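Local coordinates for Acarbose/maltose binding protein GacH (Streptomyces glaucescens, PDB 3K01), which binds the pseudotetrasaccharide acarbose and an acarbose homolog, and probably maltose, as the solute receptor of an ABC transporter, at residues E91-S100 against R366-A374; L203-D214 against G401-K412. One frame throughout, in Å; residues are numbered along the deposited sequence.

Contact 1 (E91-S100 against R366-A374); sequences EVAWVADFAS and RPWIAEGNA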
loop_
_atom_site.group_PDB
_atom_site.type_symbol
_atom_site.label_atom_id
_atom_site.label_comp_id
_atom_site.label_asym_id
_atom_site.label_seq_id
_atom_site.Cartn_x
_atom_site.Cartn_y
_atom_site.Cartn_z
ATOM N N GLU A 91 -0.076 5.639 8.303
ATOM C CA GLU A 91 -0.265 4.753 7.168
ATOM C C GLU A 91 -1.639 5.063 6.581
ATOM O O GLU A 91 -2.500 5.598 7.279
ATOM C CB GLU A 91 -0.156 3.313 7.638
ATOM C CG GLU A 91 0.184 2.320 6.554
ATOM C CD GLU A 91 -1.024 1.548 6.049
ATOM O OE1 GLU A 91 -2.120 1.600 6.669
ATOM O OE2 GLU A 91 -0.873 0.853 5.024
ATOM N N VAL A 92 -1.866 4.756 5.303
ATOM C CA VAL A 92 -3.132 5.150 4.693
ATOM C C VAL A 92 -4.368 4.699 5.496
ATOM O O VAL A 92 -5.330 5.461 5.627
ATOM C CB VAL A 92 -3.262 4.731 3.222
ATOM C CG1 VAL A 92 -2.291 5.520 2.325
ATOM C CG2 VAL A 92 -3.107 3.208 3.007
ATOM N N ALA A 93 -4.364 3.480 6.025
ATOM C CA ALA A 93 -5.512 2.974 6.806
ATOM C C ALA A 93 -5.576 3.622 8.187
ATOM O O ALA A 93 -6.634 3.646 8.830
ATOM C CB ALA A 93 -5.446 1.452 6.964
ATOM N N TRP A 94 -4.451 4.144 8.671
ATOM C CA TRP A 94 -4.415 4.705 10.022
ATOM C C TRP A 94 -5.125 6.056 10.080
ATOM O O TRP A 94 -5.483 6.485 11.179
ATOM C CB TRP A 94 -2.998 4.874 10.550
ATOM C CG TRP A 94 -2.209 3.622 10.742
ATOM C CD1 TRP A 94 -2.582 2.339 10.440
ATOM C CD2 TRP A 94 -0.860 3.571 11.200
ATOM N NE1 TRP A 94 -1.529 1.489 10.719
ATOM C CE2 TRP A 94 -0.466 2.220 11.192
ATOM C CE3 TRP A 94 0.057 4.544 11.631
ATOM C CZ2 TRP A 94 0.824 1.815 11.573
ATOM C CZ3 TRP A 94 1.335 4.139 12.024
ATOM C CH2 TRP A 94 1.692 2.782 11.996
ATOM N N VAL A 95 -5.308 6.742 8.953
ATOM C CA VAL A 95 -6.016 8.019 8.993
ATOM C C VAL A 95 -7.410 7.821 9.567
ATOM O O VAL A 95 -7.765 8.496 10.542
ATOM C CB VAL A 95 -6.069 8.675 7.613
ATOM C CG1 VAL A 95 -6.867 9.990 7.684
ATOM C CG2 VAL A 95 -4.662 8.946 7.115
ATOM N N ALA A 96 -8.194 6.915 9.000
ATOM C CA ALA A 96 -9.539 6.675 9.515
ATOM C C ALA A 96 -9.496 6.037 10.899
ATOM O O ALA A 96 -10.347 6.342 11.739
ATOM C CB ALA A 96 -10.321 5.820 8.572
ATOM N N ASP A 97 -8.509 5.184 11.156
ATOM C CA ASP A 97 -8.337 4.550 12.467
ATOM C C ASP A 97 -8.218 5.673 13.517
ATOM O O ASP A 97 -9.033 5.774 14.453
ATOM C CB ASP A 97 -7.088 3.645 12.414
ATOM C CG ASP A 97 -6.876 2.814 13.656
ATOM O OD1 ASP A 97 -7.762 2.793 14.538
ATOM O OD2 ASP A 97 -5.797 2.187 13.702
ATOM N N PHE A 98 -7.232 6.544 13.372
ATOM C CA PHE A 98 -6.995 7.592 14.382
ATOM C C PHE A 98 -8.113 8.629 14.370
ATOM O O PHE A 98 -8.499 9.117 15.433
ATOM C CB PHE A 98 -5.676 8.299 14.094
ATOM C CG PHE A 98 -4.430 7.437 14.222
ATOM C CD1 PHE A 98 -4.369 6.289 15.010
ATOM C CD2 PHE A 98 -3.294 7.849 13.571
ATOM C CE1 PHE A 98 -3.170 5.548 15.082
ATOM C CE2 PHE A 98 -2.101 7.125 13.640
ATOM C CZ PHE A 98 -2.049 5.970 14.397
ATOM N N ALA A 99 -8.631 9.001 13.204
ATOM C CA ALA A 99 -9.672 10.043 13.171
ATOM C C ALA A 99 -10.954 9.538 13.822
ATOM O O ALA A 99 -11.673 10.329 14.474
ATOM C CB ALA A 99 -9.932 10.511 11.759
ATOM N N SER A 100 -11.263 8.257 13.638
ATOM C CA SER A 100 -12.484 7.683 14.166
ATOM C C SER A 100 -12.539 7.694 15.674
ATOM O O SER A 100 -13.638 7.536 16.232
ATOM C CB SER A 100 -12.683 6.246 13.678
ATOM O OG SER A 100 -11.765 5.379 14.324
ATOM N N ARG A 366 -8.608 1.817 -0.518
ATOM C CA ARG A 366 -9.174 1.062 0.602
ATOM C C ARG A 366 -10.541 1.653 0.945
ATOM O O ARG A 366 -10.838 2.786 0.575
ATOM C CB ARG A 366 -8.324 1.262 1.861
ATOM C CG ARG A 366 -6.866 0.975 1.721
ATOM C CD ARG A 366 -6.508 -0.492 1.852
ATOM N NE ARG A 366 -5.058 -0.568 1.900
ATOM C CZ ARG A 366 -4.295 -0.754 2.976
ATOM N NH1 ARG A 366 -4.794 -1.053 4.179
ATOM N NH2 ARG A 366 -2.982 -0.765 2.803
ATOM N N PRO A 367 -11.360 0.906 1.715
ATOM C CA PRO A 367 -12.484 1.575 2.357
ATOM C C PRO A 367 -11.924 2.428 3.497
ATOM O O PRO A 367 -11.235 1.930 4.385
ATOM C CB PRO A 367 -13.348 0.412 2.891
ATOM C CG PRO A 367 -12.428 -0.725 2.997
ATOM C CD PRO A 367 -11.274 -0.532 2.048
ATOM N N TRP A 368 -12.259 3.717 3.476
ATOM C CA TRP A 368 -11.645 4.656 4.405
ATOM C C TRP A 368 -12.465 4.753 5.682
ATOM O O TRP A 368 -13.030 5.806 6.017
ATOM C CB TRP A 368 -11.457 6.020 3.737
ATOM C CG TRP A 368 -10.695 5.933 2.454
ATOM C CD1 TRP A 368 -11.153 6.295 1.223
ATOM C CD2 TRP A 368 -9.357 5.425 2.265
ATOM N NE1 TRP A 368 -10.179 6.059 0.270
ATOM C CE2 TRP A 368 -9.074 5.541 0.879
ATOM C CE3 TRP A 368 -8.378 4.912 3.115
ATOM C CZ2 TRP A 368 -7.870 5.131 0.326
ATOM C CZ3 TRP A 368 -7.173 4.521 2.566
ATOM C CH2 TRP A 368 -6.931 4.642 1.168
ATOM N N ILE A 369 -12.528 3.632 6.387
ATOM C CA ILE A 369 -13.407 3.484 7.556
ATOM C C ILE A 369 -12.584 3.044 8.760
ATOM O O ILE A 369 -11.469 2.520 8.612
ATOM C CB ILE A 369 -14.583 2.511 7.284
ATOM C CG1 ILE A 369 -14.077 1.085 7.017
ATOM C CG2 ILE A 369 -15.433 3.008 6.117
ATOM C CD1 ILE A 369 -15.217 0.063 6.892
ATOM N N ALA A 370 -13.137 3.242 9.952
ATOM C CA ALA A 370 -12.468 2.927 11.203
ATOM C C ALA A 370 -11.984 1.476 11.216
ATOM O O ALA A 370 -10.887 1.163 11.692
ATOM C CB ALA A 370 -13.435 3.175 12.363
ATOM N N GLU A 371 -12.806 0.590 10.672
ATOM C CA GLU A 371 -12.556 -0.846 10.710
ATOM C C GLU A 371 -11.803 -1.368 9.503
ATOM O O GLU A 371 -11.746 -2.579 9.307
ATOM C CB GLU A 371 -13.891 -1.590 10.791
ATOM C CG GLU A 371 -14.750 -1.206 11.975
ATOM C CD GLU A 371 -15.708 -0.058 11.679
ATOM O OE1 GLU A 371 -15.561 0.683 10.658
ATOM O OE2 GLU A 371 -16.644 0.089 12.504
ATOM N N GLY A 372 -11.220 -0.482 8.692
ATOM C CA GLY A 372 -10.567 -0.953 7.461
ATOM C C GLY A 372 -9.609 -2.109 7.689
ATOM O O GLY A 372 -9.647 -3.095 6.959
ATOM N N ASN A 373 -8.751 -2.000 8.690
ATOM C CA ASN A 373 -7.761 -3.055 8.899
ATOM C C ASN A 373 -8.369 -4.356 9.420
ATOM O O ASN A 373 -7.869 -5.449 9.100
ATOM C CB ASN A 373 -6.563 -2.544 9.717
ATOM C CG ASN A 373 -5.463 -1.931 8.824
ATOM O OD1 ASN A 373 -5.442 -2.128 7.599
ATOM N ND2 ASN A 373 -4.541 -1.192 9.445
ATOM N N ALA A 374 -9.489 -4.252 10.129
ATOM C CA ALA A 374 -10.191 -5.413 10.650
ATOM C C ALA A 374 -10.800 -6.244 9.509
ATOM O O ALA A 374 -11.149 -7.401 9.699
ATOM C CB ALA A 374 -11.288 -4.960 11.623
HETATM O O HOH W 1 -8.776 2.222 8.069
HETATM O O HOH W 2 -5.624 0.755 11.139
#
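V92 and A96 of helix 92-100 meet the loop 366-374 along the closely packed part of this contact. V92 CB lies 4.0 Å from W368 CZ3. The same corner of the indole also approaches the backbone O of V92. W368 NE1 bonds to E365, which helps fix the ring. V92 CG2 sits over one face of the R366 guanidinium, near its rim. The R366 chain bends at chi2 (-83°), and its NH2 comes within 3.5 Å of E91 OE2. This is a salt bridge, with carboxylate and guanidinium planes 50° apart. R366 NE is held by Q295 O. E91 is also the N-cap: its OE1 accepts from A93 N, which approaches from above the carboxylate plane. E91 is modelled in two conformers, and its side-chain contacts hold for the one described. Further along, A96 CB presses on the backbone at I369 O, 3.5 Å away. At the far end A370 CB meets S100 CB at 3.4 Å, tighter than usual for two carbons.

The side of N373 is looser. Its amide lies against A93 CB, with OD1 at 3.6 Å. ND2 reaches the edge of the W94 ring, the amide and ring planes almost perpendicular. A water here donates to D97 OD2 and accepts weakly from N373 ND2. Another, between the two backbones, donates to A93 O and I369 O. D97 also pairs with K75 and N71.

No direct hydrogen bond crosses between the two segments. Apolar contact, one salt bridge and two waters, one weakly bound to N373, join the helix flank to the loop.

Contact 2 (L203-D214 against G401-K412); sequences LVDEKNKTVTVD and GDAYRKLLKDYK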
loop_
_atom_site.group_PDB
_atom_site.type_symbol
_atom_site.label_atom_id
_atom_site.label_comp_id
_atom_site.label_asym_id
_atom_site.label_seq_id
_atom_site.Cartn_x
_atom_site.Cartn_y
_atom_site.Cartn_z
ATOM N N LEU A 203 -14.665 -4.579 -1.088
ATOM C CA LEU A 203 -14.966 -5.056 0.247
ATOM C C LEU A 203 -16.321 -4.555 0.736
ATOM O O LEU A 203 -17.199 -5.341 1.122
ATOM C CB LEU A 203 -13.835 -4.641 1.207
ATOM C CG LEU A 203 -12.447 -5.151 0.800
ATOM C CD1 LEU A 203 -11.392 -4.655 1.801
ATOM C CD2 LEU A 203 -12.407 -6.672 0.680
ATOM N N VAL A 204 -16.502 -3.236 0.693
ATOM C CA VAL A 204 -17.746 -2.603 1.118
ATOM C C VAL A 204 -18.049 -1.411 0.243
ATOM O O VAL A 204 -17.163 -0.857 -0.430
ATOM C CB VAL A 204 -17.707 -2.123 2.594
ATOM C CG1 VAL A 204 -17.466 -3.253 3.529
ATOM C CG2 VAL A 204 -16.655 -1.011 2.785
ATOM N N ASP A 205 -19.320 -1.032 0.252
ATOM C CA ASP A 205 -19.767 0.228 -0.325
ATOM C C ASP A 205 -20.038 1.164 0.868
ATOM O O ASP A 205 -21.075 1.065 1.520
ATOM C CB ASP A 205 -21.023 -0.035 -1.164
ATOM C CG ASP A 205 -21.544 1.207 -1.874
ATOM O OD1 ASP A 205 -21.132 2.334 -1.533
ATOM O OD2 ASP A 205 -22.387 1.024 -2.774
ATOM N N GLU A 206 -19.081 2.036 1.178
ATOM C CA GLU A 206 -19.225 2.969 2.304
ATOM C C GLU A 206 -20.456 3.841 2.119
ATOM O O GLU A 206 -21.276 3.966 3.022
ATOM C CB GLU A 206 -18.015 3.901 2.414
ATOM C CG GLU A 206 -16.649 3.267 2.320
ATOM C CD GLU A 206 -15.556 4.303 2.460
ATOM O OE1 GLU A 206 -14.609 4.302 1.634
ATOM O OE2 GLU A 206 -15.663 5.146 3.391
ATOM N N LYS A 207 -20.569 4.422 0.923
ATOM C CA LYS A 207 -21.634 5.373 0.597
ATOM C C LYS A 207 -23.002 4.824 0.977
ATOM O O LYS A 207 -23.808 5.520 1.601
ATOM C CB LYS A 207 -21.592 5.732 -0.895
ATOM C CG LYS A 207 -22.577 6.823 -1.314
ATOM C CD LYS A 207 -22.399 7.196 -2.778
ATOM C CE LYS A 207 -21.377 8.324 -2.962
ATOM N NZ LYS A 207 -21.887 9.646 -2.461
ATOM N N ASN A 208 -23.252 3.566 0.617
ATOM C CA ASN A 208 -24.533 2.930 0.882
ATOM C C ASN A 208 -24.523 1.991 2.082
ATOM O O ASN A 208 -25.479 1.252 2.299
ATOM C CB ASN A 208 -25.021 2.182 -0.363
ATOM C CG ASN A 208 -25.314 3.110 -1.530
ATOM O OD1 ASN A 208 -24.610 3.095 -2.540
ATOM N ND2 ASN A 208 -26.367 3.909 -1.403
ATOM N N LYS A 209 -23.439 2.031 2.858
ATOM C CA LYS A 209 -23.244 1.168 4.022
ATOM C C LYS A 209 -23.687 -0.264 3.722
ATOM O O LYS A 209 -24.517 -0.848 4.419
ATOM C CB LYS A 209 -23.944 1.737 5.256
ATOM C CG LYS A 209 -23.238 2.972 5.823
ATOM C CD LYS A 209 -23.583 3.203 7.290
ATOM C CE LYS A 209 -24.997 3.754 7.457
ATOM N NZ LYS A 209 -25.083 5.205 7.092
ATOM N N THR A 210 -23.090 -0.839 2.676
ATOM C CA THR A 210 -23.436 -2.187 2.226
ATOM C C THR A 210 -22.161 -3.030 2.106
ATOM O O THR A 210 -21.182 -2.556 1.528
ATOM C CB THR A 210 -24.174 -2.134 0.869
ATOM O OG1 THR A 210 -25.329 -1.289 0.992
ATOM C CG2 THR A 210 -24.601 -3.537 0.418
ATOM N N VAL A 211 -22.187 -4.239 2.652
ATOM C CA VAL A 211 -21.100 -5.194 2.466
ATOM C C VAL A 211 -21.202 -5.759 1.042
ATOM O O VAL A 211 -22.274 -6.198 0.603
ATOM C CB VAL A 211 -21.205 -6.298 3.510
ATOM C CG1 VAL A 211 -20.271 -7.470 3.180
ATOM C CG2 VAL A 211 -20.872 -5.730 4.869
ATOM N N THR A 212 -20.093 -5.737 0.312
ATOM C CA THR A 212 -20.090 -6.200 -1.075
ATOM C C THR A 212 -19.121 -7.366 -1.332
ATOM O O THR A 212 -19.127 -7.923 -2.438
ATOM C CB THR A 212 -19.791 -5.064 -2.077
ATOM O OG1 THR A 212 -18.555 -4.454 -1.711
ATOM C CG2 THR A 212 -20.890 -3.987 -2.082
ATOM N N VAL A 213 -18.322 -7.750 -0.342
ATOM C CA VAL A 213 -17.323 -8.813 -0.530
ATOM C C VAL A 213 -17.935 -10.162 -0.886
ATOM O O VAL A 213 -17.256 -11.027 -1.467
ATOM C CB VAL A 213 -16.432 -8.950 0.714
ATOM C CG1 VAL A 213 -17.154 -9.667 1.848
ATOM C CG2 VAL A 213 -15.096 -9.634 0.389
ATOM N N ASP A 214 -19.216 -10.330 -0.555
ATOM C CA ASP A 214 -19.916 -11.587 -0.835
ATOM C C ASP A 214 -20.856 -11.498 -2.028
ATOM O O ASP A 214 -21.734 -12.374 -2.194
ATOM C CB ASP A 214 -20.626 -12.142 0.407
ATOM C CG ASP A 214 -21.588 -11.152 1.042
ATOM O OD1 ASP A 214 -21.703 -10.002 0.579
ATOM O OD2 ASP A 214 -22.271 -11.576 2.002
ATOM N N GLY A 401 -18.464 -12.145 4.217
ATOM C CA GLY A 401 -19.534 -11.149 4.337
ATOM C C GLY A 401 -20.173 -11.159 5.714
ATOM O O GLY A 401 -20.456 -10.102 6.279
ATOM N N ASP A 402 -20.393 -12.345 6.273
ATOM C CA ASP A 402 -20.987 -12.445 7.598
ATOM C C ASP A 402 -20.065 -11.828 8.631
ATOM O O ASP A 402 -20.528 -11.119 9.526
ATOM C CB ASP A 402 -21.276 -13.895 7.972
ATOM C CG ASP A 402 -22.472 -14.463 7.245
ATOM O OD1 ASP A 402 -23.175 -13.709 6.537
ATOM O OD2 ASP A 402 -22.703 -15.680 7.389
ATOM N N ALA A 403 -18.759 -12.095 8.527
ATOM C CA ALA A 403 -17.809 -11.520 9.457
ATOM C C ALA A 403 -17.837 -9.996 9.306
ATOM O O ALA A 403 -17.768 -9.268 10.313
ATOM C CB ALA A 403 -16.404 -12.078 9.211
ATOM N N TYR A 404 -17.946 -9.486 8.080
ATOM C CA TYR A 404 -17.998 -8.021 7.895
ATOM C C TYR A 404 -19.268 -7.427 8.511
ATOM O O TYR A 404 -19.192 -6.378 9.167
ATOM C CB TYR A 404 -17.927 -7.624 6.429
ATOM C CG TYR A 404 -16.559 -7.754 5.786
ATOM C CD1 TYR A 404 -15.510 -8.423 6.411
ATOM C CD2 TYR A 404 -16.351 -7.243 4.529
ATOM C CE1 TYR A 404 -14.262 -8.533 5.760
ATOM C CE2 TYR A 404 -15.118 -7.362 3.885
ATOM C CZ TYR A 404 -14.088 -7.983 4.517
ATOM O OH TYR A 404 -12.868 -8.096 3.889
ATOM N N ARG A 405 -20.428 -8.063 8.333
ATOM C CA ARG A 405 -21.667 -7.547 8.943
ATOM C C ARG A 405 -21.566 -7.539 10.465
ATOM O O ARG A 405 -22.099 -6.647 11.133
ATOM C CB ARG A 405 -22.892 -8.330 8.452
ATOM C CG ARG A 405 -23.143 -8.102 6.973
ATOM C CD ARG A 405 -24.376 -8.802 6.390
ATOM N NE ARG A 405 -24.393 -8.606 4.937
ATOM C CZ ARG A 405 -23.799 -9.416 4.061
ATOM N NH1 ARG A 405 -23.189 -10.514 4.479
ATOM N NH2 ARG A 405 -23.849 -9.152 2.764
ATOM N N LYS A 406 -20.867 -8.509 11.034
ATOM C CA LYS A 406 -20.683 -8.543 12.481
ATOM C C LYS A 406 -19.747 -7.431 12.964
ATOM O O LYS A 406 -19.977 -6.837 14.031
ATOM C CB LYS A 406 -20.166 -9.910 12.919
ATOM C CG LYS A 406 -21.234 -10.983 12.929
ATOM C CD LYS A 406 -20.635 -12.346 13.224
ATOM C CE LYS A 406 -21.716 -13.351 13.622
ATOM N NZ LYS A 406 -22.525 -13.818 12.463
ATOM N N LEU A 407 -18.702 -7.137 12.190
ATOM C CA LEU A 407 -17.737 -6.063 12.487
ATOM C C LEU A 407 -18.331 -4.666 12.302
ATOM O O LEU A 407 -17.989 -3.730 13.049
ATOM C CB LEU A 407 -16.539 -6.156 11.528
ATOM C CG LEU A 407 -15.536 -7.246 11.819
ATOM C CD1 LEU A 407 -14.641 -7.349 10.593
ATOM C CD2 LEU A 407 -14.746 -6.937 13.104
ATOM N N LEU A 408 -19.156 -4.540 11.269
ATOM C CA LEU A 408 -19.775 -3.290 10.822
ATOM C C LEU A 408 -21.263 -3.403 11.126
ATOM O O LEU A 408 -22.108 -3.702 10.264
ATOM C CB LEU A 408 -19.566 -3.069 9.326
ATOM C CG LEU A 408 -18.139 -3.164 8.799
ATOM C CD1 LEU A 408 -18.179 -3.236 7.313
ATOM C CD2 LEU A 408 -17.317 -1.940 9.213
ATOM N N LYS A 409 -21.568 -3.151 12.373
ATOM C CA LYS A 409 -22.893 -3.313 12.916
ATOM C C LYS A 409 -23.998 -2.583 12.154
ATOM O O LYS A 409 -25.154 -3.010 12.208
ATOM C CB LYS A 409 -22.863 -2.878 14.379
ATOM C CG LYS A 409 -21.965 -3.747 15.291
ATOM C CD LYS A 409 -22.164 -3.372 16.775
ATOM C CE LYS A 409 -20.866 -3.514 17.636
ATOM N NZ LYS A 409 -20.908 -2.809 19.010
ATOM N N ASP A 410 -23.663 -1.488 11.467
ATOM C CA ASP A 410 -24.671 -0.725 10.730
ATOM C C ASP A 410 -24.591 -0.838 9.208
ATOM O O ASP A 410 -25.117 0.001 8.479
ATOM C CB ASP A 410 -24.656 0.746 11.156
ATOM C CG ASP A 410 -23.335 1.448 10.862
ATOM O OD1 ASP A 410 -22.343 0.799 10.446
ATOM O OD2 ASP A 410 -23.277 2.691 11.054
ATOM N N TYR A 411 -23.916 -1.872 8.721
ATOM C CA TYR A 411 -23.919 -2.137 7.289
ATOM C C TYR A 411 -24.922 -3.230 6.955
ATOM O O TYR A 411 -25.132 -4.138 7.759
ATOM C CB TYR A 411 -22.521 -2.559 6.826
ATOM C CG TYR A 411 -21.570 -1.424 6.538
ATOM C CD1 TYR A 411 -21.292 -0.437 7.509
ATOM C CD2 TYR A 411 -20.921 -1.341 5.307
ATOM C CE1 TYR A 411 -20.405 0.604 7.223
ATOM C CE2 TYR A 411 -20.042 -0.322 5.027
ATOM C CZ TYR A 411 -19.792 0.661 5.976
ATOM O OH TYR A 411 -18.897 1.675 5.680
ATOM N N LYS A 412 -25.535 -3.125 5.781
ATOM C CA LYS A 412 -26.402 -4.181 5.238
ATOM C C LYS A 412 -25.560 -5.245 4.549
ATOM O O LYS A 412 -24.508 -4.918 3.989
ATOM C CB LYS A 412 -27.401 -3.616 4.215
ATOM C CG LYS A 412 -28.764 -3.263 4.772
ATOM C CD LYS A 412 -28.929 -1.759 4.899
ATOM C CE LYS A 412 -30.394 -1.352 5.089
ATOM N NZ LYS A 412 -31.268 -1.798 3.954
ATOM O OXT LYS A 412 -25.932 -6.426 4.523
HETATM O O HOH W 3 -24.679 -6.711 1.767
#
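R405 and D214 are brought together by two different torsions. The R405 chain runs extended from CG to NE (chi2 -178°). D214 CG stands between its own backbone N and carbonyl carbon (chi1 55°), which turns the carboxylate to the arginine. Both terminal nitrogens of R405 grip one oxygen: NH1 lies 2.8 Å and NH2 3.0 Å from D214 OD2, which sits in the guanidinium plane. NH2 also makes a weak bond to OD1. At the guanidinium edge, NE bonds to the C-terminal carboxylate at K412 OXT, 2.7 Å away. V211 CB covers one face near the rim. R405 is modelled in two conformers, and its bonds hold for the one described. There the two acids hold the guanidinium plane, and the arginine probably stabilises the negative charge of both.

The C-terminal end also pairs with the hairpin through its backbone. K412 N donates to K209 O, and V211 N donates to K412 O at 2.8 Å, nearly straight. A water donates to V211 O and K412 O and accepts from R405 NH2.

Y411 lies across the hairpin. K209 CA makes a CH-pi contact over one ring face, 3.8 Å from the centroid, while L408 CD1 covers the opposite face. V204 CB meets Y411 CE2 at 3.8 Å. Deeper in, V211 CG2 packs on Y404 CB, and V213 CG1 approaches Y404 CE2 obliquely at 3.7 Å. Y404 OH bonds to L375 O. G401 CA lies against V211 CG1 and D214 OD2.

The 204-205/210-211 pair is a two-stranded beta hairpin with a type I turn and a G1 beta bulge at K209 and T210. K412, the last residue, joins its backbone beside helix 393-407.

In the fold
From the N terminus, the chain passes through strand 87-91 into helix 92-100, the first half of contact 1. It later reaches the hairpin in 203-214. Contact 1 closes when the loop after strand 363-364 returns to that helix, 266 residues on. Contact 2 closes later, when helix 393-407 and the C-terminal tail reach the hairpin. The two loops therefore cross rather than nest. The contact centres lie 15 Å apart, and the contacts touch directly: W368 N probably donates to E206 OE1, and E371 packs on L408. The loop 366-374 thus links helix 92-100, beside the main sheet, to the hairpin and the C-terminal helix.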